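Local atomic coordinates of protein yesU (Bacillus subtilis, PDB entry 1OQ1), a protein that is of unknown function but has a galectin-like, concanavalin-type beta-sandwich fold, which hints at carbohydrate binding without proving it. Residues A[65-70]-A[117-122]; A[202-205]-A[211-214]. One frame throughout, in Å; residues are numbered along the deposited sequence.

Contact 1. Residues A[65-70]-A[117-122]; sequences VTWDFS and LSYFRR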
loop_
_atom_site.group_PDB
_atom_site.type_symbol
_atom_site.label_atom_id
_atom_site.label_comp_id
_atom_site.label_asym_id
_atom_site.label_seq_id
_atom_site.Cartn_x
_atom_site.Cartn_y
_atom_site.Cartn_z
ATOM N N VAL A 65 3.764 9.583 1.359
ATOM C CA VAL A 65 2.713 9.093 0.469
ATOM C C VAL A 65 1.338 9.300 1.086
ATOM O O VAL A 65 1.094 8.893 2.221
ATOM C CB VAL A 65 2.912 7.583 0.178
ATOM C CG1 VAL A 65 1.867 7.094 -0.820
ATOM C CG2 VAL A 65 4.316 7.333 -0.353
ATOM N N THR A 66 0.443 9.925 0.330
ATOM C CA THR A 66 -0.904 10.191 0.810
ATOM C C THR A 66 -1.976 9.781 -0.195
ATOM O O THR A 66 -1.745 9.763 -1.410
ATOM C CB THR A 66 -1.095 11.694 1.127
ATOM O OG1 THR A 66 -0.764 12.475 -0.030
ATOM C CG2 THR A 66 -0.209 12.113 2.297
ATOM N N TRP A 67 -3.146 9.436 0.328
ATOM C CA TRP A 67 -4.279 9.065 -0.504
ATOM C C TRP A 67 -5.553 9.021 0.331
ATOM O O TRP A 67 -5.498 8.882 1.557
ATOM C CB TRP A 67 -4.033 7.708 -1.197
ATOM C CG TRP A 67 -4.092 6.471 -0.322
ATOM C CD1 TRP A 67 -5.140 5.596 -0.202
ATOM C CD2 TRP A 67 -3.038 5.945 0.500
ATOM N NE1 TRP A 67 -4.799 4.555 0.637
ATOM C CE2 TRP A 67 -3.515 4.747 1.081
ATOM C CE3 TRP A 67 -1.735 6.370 0.799
ATOM C CZ2 TRP A 67 -2.732 3.967 1.945
ATOM C CZ3 TRP A 67 -0.955 5.594 1.661
ATOM C CH2 TRP A 67 -1.460 4.406 2.222
ATOM N N ASP A 68 -6.692 9.196 -0.337
ATOM C CA ASP A 68 -7.999 9.141 0.310
ATOM C C ASP A 68 -8.507 7.714 0.133
ATOM O O ASP A 68 -8.432 7.162 -0.965
ATOM C CB ASP A 68 -8.962 10.128 -0.347
ATOM C CG ASP A 68 -8.831 11.536 0.211
ATOM O OD1 ASP A 68 -7.793 11.848 0.829
ATOM O OD2 ASP A 68 -9.771 12.336 0.026
ATOM N N PHE A 69 -9.021 7.129 1.213
ATOM C CA PHE A 69 -9.506 5.749 1.216
ATOM C C PHE A 69 -10.921 5.620 1.769
ATOM O O PHE A 69 -11.236 6.186 2.815
ATOM C CB PHE A 69 -8.566 4.889 2.071
ATOM C CG PHE A 69 -9.045 3.478 2.284
ATOM C CD1 PHE A 69 -9.002 2.548 1.249
ATOM C CD2 PHE A 69 -9.518 3.074 3.530
ATOM C CE1 PHE A 69 -9.422 1.235 1.455
ATOM C CE2 PHE A 69 -9.941 1.763 3.748
ATOM C CZ PHE A 69 -9.892 0.842 2.707
ATOM N N SER A 70 -11.763 4.858 1.076
ATOM C CA SER A 70 -13.143 4.637 1.510
ATOM C C SER A 70 -13.495 3.151 1.450
ATOM O O SER A 70 -13.568 2.572 0.364
ATOM C CB SER A 70 -14.120 5.395 0.610
ATOM O OG SER A 70 -13.833 6.776 0.575
ATOM N N LEU A 117 2.243 -2.671 3.908
ATOM C CA LEU A 117 1.460 -2.318 5.079
ATOM C C LEU A 117 -0.015 -2.611 4.851
ATOM O O LEU A 117 -0.653 -2.009 3.989
ATOM C CB LEU A 117 1.669 -0.834 5.388
ATOM C CG LEU A 117 1.453 -0.336 6.821
ATOM C CD1 LEU A 117 1.930 1.102 6.921
ATOM C CD2 LEU A 117 -0.003 -0.454 7.212
ATOM N N SER A 118 -0.548 -3.543 5.631
ATOM C CA SER A 118 -1.949 -3.911 5.507
ATOM C C SER A 118 -2.808 -3.106 6.467
ATOM O O SER A 118 -2.409 -2.826 7.601
ATOM C CB SER A 118 -2.123 -5.405 5.783
ATOM O OG SER A 118 -1.530 -5.750 7.022
ATOM N N TYR A 119 -3.985 -2.718 5.990
ATOM C CA TYR A 119 -4.934 -1.957 6.791
ATOM C C TYR A 119 -6.335 -2.427 6.407
ATOM O O TYR A 119 -6.529 -3.012 5.345
ATOM C CB TYR A 119 -4.744 -0.453 6.563
ATOM C CG TYR A 119 -4.905 0.008 5.134
ATOM C CD1 TYR A 119 -6.125 0.505 4.677
ATOM C CD2 TYR A 119 -3.823 -0.004 4.253
ATOM C CE1 TYR A 119 -6.267 0.986 3.383
ATOM C CE2 TYR A 119 -3.952 0.477 2.953
ATOM C CZ TYR A 119 -5.175 0.973 2.525
ATOM O OH TYR A 119 -5.293 1.475 1.251
ATOM N N PHE A 120 -7.309 -2.165 7.267
ATOM C CA PHE A 120 -8.663 -2.669 7.051
ATOM C C PHE A 120 -8.518 -4.173 6.803
ATOM O O PHE A 120 -8.949 -4.704 5.775
ATOM C CB PHE A 120 -9.353 -2.021 5.848
ATOM C CG PHE A 120 -10.847 -2.255 5.822
ATOM C CD1 PHE A 120 -11.694 -1.507 6.637
ATOM C CD2 PHE A 120 -11.396 -3.265 5.040
ATOM C CE1 PHE A 120 -13.068 -1.761 6.677
ATOM C CE2 PHE A 120 -12.772 -3.532 5.072
ATOM C CZ PHE A 120 -13.609 -2.778 5.894
ATOM N N ARG A 121 -7.876 -4.853 7.747
ATOM C CA ARG A 121 -7.667 -6.292 7.641
ATOM C C ARG A 121 -8.938 -6.942 8.163
ATOM O O ARG A 121 -9.058 -7.208 9.359
ATOM C CB ARG A 121 -6.468 -6.707 8.494
ATOM C CG ARG A 121 -5.215 -5.894 8.211
ATOM C CD ARG A 121 -4.065 -6.292 9.125
ATOM N NE ARG A 121 -3.623 -7.665 8.889
ATOM C CZ ARG A 121 -3.812 -8.678 9.729
ATOM N NH1 ARG A 121 -4.443 -8.496 10.885
ATOM N NH2 ARG A 121 -3.359 -9.882 9.411
ATOM N N ARG A 122 -9.888 -7.185 7.262
ATOM C CA ARG A 122 -11.173 -7.756 7.648
ATOM C C ARG A 122 -11.610 -8.926 6.761
ATOM O O ARG A 122 -12.804 -9.140 6.561
ATOM C CB ARG A 122 -12.252 -6.662 7.595
ATOM C CG ARG A 122 -11.818 -5.299 8.144
ATOM C CD ARG A 122 -11.564 -5.321 9.652
ATOM N NE ARG A 122 -10.851 -4.114 10.074
ATOM C CZ ARG A 122 -11.421 -2.932 10.286
ATOM N NH1 ARG A 122 -12.731 -2.778 10.131
ATOM N NH2 ARG A 122 -10.669 -1.890 10.625
#

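Contact 2. Residues A[202-205]-A[211-214]; sequences FRQM and VYRD. With ACY (acetic acid), chain E.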
loop_
_atom_site.group_PDB
_atom_site.type_symbol
_atom_site.label_atom_id
_atom_site.label_comp_id
_atom_site.label_asym_id
_atom_site.label_seq_id
_atom_site.Cartn_x
_atom_site.Cartn_y
_atom_site.Cartn_z
ATOM N N PHE A 202 -1.213 -1.085 -4.937
ATOM C CA PHE A 202 -2.418 -1.239 -4.137
ATOM C C PHE A 202 -2.954 -2.658 -4.220
ATOM O O PHE A 202 -3.380 -3.102 -5.286
ATOM C CB PHE A 202 -3.488 -0.264 -4.634
ATOM C CG PHE A 202 -3.149 1.175 -4.389
ATOM C CD1 PHE A 202 -3.684 1.852 -3.293
ATOM C CD2 PHE A 202 -2.256 1.843 -5.220
ATOM C CE1 PHE A 202 -3.332 3.172 -3.030
ATOM C CE2 PHE A 202 -1.897 3.167 -4.965
ATOM C CZ PHE A 202 -2.436 3.830 -3.867
ATOM N N ARG A 203 -2.935 -3.369 -3.096
ATOM C CA ARG A 203 -3.444 -4.735 -3.071
ATOM C C ARG A 203 -4.767 -4.848 -2.336
ATOM O O ARG A 203 -5.047 -4.097 -1.405
ATOM C CB ARG A 203 -2.438 -5.681 -2.404
ATOM C CG ARG A 203 -2.992 -7.091 -2.138
ATOM C CD ARG A 203 -1.919 -7.998 -1.550
ATOM N NE ARG A 203 -2.345 -9.389 -1.380
ATOM C CZ ARG A 203 -2.655 -10.204 -2.386
ATOM N NH1 ARG A 203 -2.602 -9.769 -3.636
ATOM N NH2 ARG A 203 -2.984 -11.467 -2.148
ATOM N N GLN A 204 -5.591 -5.791 -2.774
ATOM C CA GLN A 204 -6.857 -6.055 -2.119
ATOM C C GLN A 204 -7.090 -7.549 -2.140
ATOM O O GLN A 204 -6.712 -8.228 -3.096
ATOM C CB GLN A 204 -8.034 -5.385 -2.836
ATOM C CG GLN A 204 -8.083 -3.874 -2.735
ATOM C CD GLN A 204 -9.434 -3.314 -3.161
ATOM O OE1 GLN A 204 -10.306 -4.047 -3.645
ATOM N NE2 GLN A 204 -9.613 -2.012 -2.985
HETATM N N MSE A 205 -7.683 -8.056 -1.068
HETATM C CA MSE A 205 -8.043 -9.461 -1.001
HETATM C C MSE A 205 -9.536 -9.432 -1.283
HETATM O O MSE A 205 -10.269 -8.664 -0.656
HETATM C CB MSE A 205 -7.795 -10.043 0.391
HETATM C CG MSE A 205 -6.344 -10.356 0.696
HETATM SE SE MSE A 205 -6.190 -11.429 2.300
HETATM C CE MSE A 205 -6.476 -13.186 1.520
ATOM N N VAL A 211 -12.885 2.553 -2.461
ATOM C CA VAL A 211 -12.721 3.695 -3.352
ATOM C C VAL A 211 -11.467 4.459 -2.955
ATOM O O VAL A 211 -11.217 4.686 -1.768
ATOM C CB VAL A 211 -13.940 4.638 -3.275
ATOM C CG1 VAL A 211 -13.715 5.864 -4.148
ATOM C CG2 VAL A 211 -15.195 3.895 -3.720
ATOM N N TYR A 212 -10.681 4.845 -3.956
ATOM C CA TYR A 212 -9.445 5.583 -3.725
ATOM C C TYR A 212 -9.451 6.893 -4.510
ATOM O O TYR A 212 -9.986 6.963 -5.618
ATOM C CB TYR A 212 -8.234 4.749 -4.158
ATOM C CG TYR A 212 -8.156 3.372 -3.532
ATOM C CD1 TYR A 212 -8.977 2.336 -3.972
ATOM C CD2 TYR A 212 -7.261 3.107 -2.496
ATOM C CE1 TYR A 212 -8.911 1.066 -3.395
ATOM C CE2 TYR A 212 -7.187 1.840 -1.910
ATOM C CZ TYR A 212 -8.014 0.829 -2.366
ATOM O OH TYR A 212 -7.950 -0.416 -1.790
ATOM N N ARG A 213 -8.837 7.922 -3.935
ATOM C CA ARG A 213 -8.762 9.234 -4.572
ATOM C C ARG A 213 -7.505 9.995 -4.160
ATOM O O ARG A 213 -6.911 9.712 -3.125
ATOM C CB ARG A 213 -9.977 10.072 -4.177
ATOM C CG ARG A 213 -11.192 9.911 -5.057
ATOM C CD ARG A 213 -11.264 11.060 -6.037
ATOM N NE ARG A 213 -12.643 11.448 -6.311
ATOM C CZ ARG A 213 -12.992 12.590 -6.892
ATOM N NH1 ARG A 213 -12.058 13.458 -7.259
ATOM N NH2 ARG A 213 -14.274 12.862 -7.106
ATOM N N ASP A 214 -7.119 10.959 -4.988
ATOM C CA ASP A 214 -5.972 11.834 -4.741
ATOM C C ASP A 214 -4.721 11.188 -4.161
ATOM O O ASP A 214 -4.327 11.476 -3.028
ATOM C CB ASP A 214 -6.397 12.998 -3.836
ATOM C CG ASP A 214 -7.601 13.750 -4.380
ATOM O OD1 ASP A 214 -7.733 13.855 -5.617
ATOM O OD2 ASP A 214 -8.411 14.245 -3.567
HETATM C C ACY E . -2.977 -11.871 1.205
HETATM O O ACY E . -2.723 -10.588 1.304
HETATM O OXT ACY E . -3.304 -12.524 0.154
HETATM C CH3 ACY E . -2.861 -12.623 2.520
HETATM O O HOH W 1 -5.212 -1.193 -1.512
#

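Contact 1. Residues A[65-70]-A[117-122]
Tyr119 reaches across from strand 112-122 and meets both Trp67 and Phe69 of strand 63-73. Its first torsion (chi1 59°) sets CG between the backbone N and the carbonyl carbon, and the CB bond points at the facing strand. Beyond CB the ring advances with one edge toward Phe69. CD1 comes within 4.1 Å of Phe69 CE2. CE1 then stands over the centre of the Phe69 ring, 3.5 Å above its plane. The two rings are nearly perpendicular, at 85°, in an edge-to-face (T-shaped) pair with centroids 4.9 Å apart. Across the ring from CE1, CE2 of Tyr119 lies 3.8 Å from CZ2 of Trp67, at the indole edge and near its plane. At the tip, OH of Tyr119 accepts a hydrogen bond from NE1 of Trp67, 3.2 Å long. The bond is somewhat bent, with an N-H...O angle of 140°, and the hydroxyl sits slightly out of the indole plane. This bond satisfies the buried indole N-H and helps fix the rotation of both side chains. Phe120 adds a looser contact, its CB 4.3 Å from CZ of Phe69. The chain turns a corner at Phe120, whose backbone N bonds to Asp149. Trp67, Phe69 and Tyr119 thus form an aromatic cluster between the two facing sheets of a galectin-like beta-sandwich.

Contact 2. Residues A[202-205]-A[211-214]
The interior of the beta-sandwich is bridged here by Phe202 and Gln204 of strand 199-205, which meet Tyr212 of strand 209-222 in the opposite sheet. The strands stay well apart: CA of Phe202 and CA of Tyr212 are 9.8 Å from each other, so side chains make the contact. Phe202 turns a ring edge toward the face of Tyr212 in an offset edge-to-face pair, with planes at 76°. Its CD1 lies 3.8 Å from CE2 of Tyr212. Phe202 also pairs edge-to-face with Trp67 and Phe215, which ties it into the wider aromatic core.

Gln204 approaches Tyr212 from the opposite direction, with its side chain extended beyond CG. Its amide end meets the hydroxyl end of the phenol, and CG of Gln204 is 3.6 Å from OH of Tyr212. A water also joins the two strands. It donates a hydrogen bond to O of Arg203 at 2.9 Å and is hydrogen-bonded to OH of Tyr212. The phenol oxygen, though buried, therefore has a polar partner.

The CB bond of Arg203 points away from strand 209-222, toward the outer side of its sheet. CG anti to the backbone N (chi1 171°) and an extended chain carry its guanidinium to a bound acetic acid, probably from the crystallisation liquor. NH1 bonds instead to O of Gly102. SE of Met205, a selenomethionine, packs against C of the acetic acid. The acetic acid lies at the guanidinium edge, close to its plane: NE of Arg203 donates to O at 3.0 Å with an angle of 173°, and NH2 donates to OXT at 2.6 Å.

In the fold
Contact 1 closes before contact 2 opens along the chain, yet their centres are only 7 Å apart. Each joins the same two antiparallel sheets. Strands 63-73 and 209-222 are neighbours in one sheet. Strands 112-122 and 199-205 belong to the other, with strand 76-86 between them. The contacts also meet directly: N of Asp68 probably bonds to O of Arg213 at 2.8 Å, and N of Ser70 probably bonds to O of Val211. CE2 of Tyr212 packs against both OH of Tyr119 and CD1 of Phe69. The two contacts therefore form one continuous, largely aromatic part of the sandwich interior.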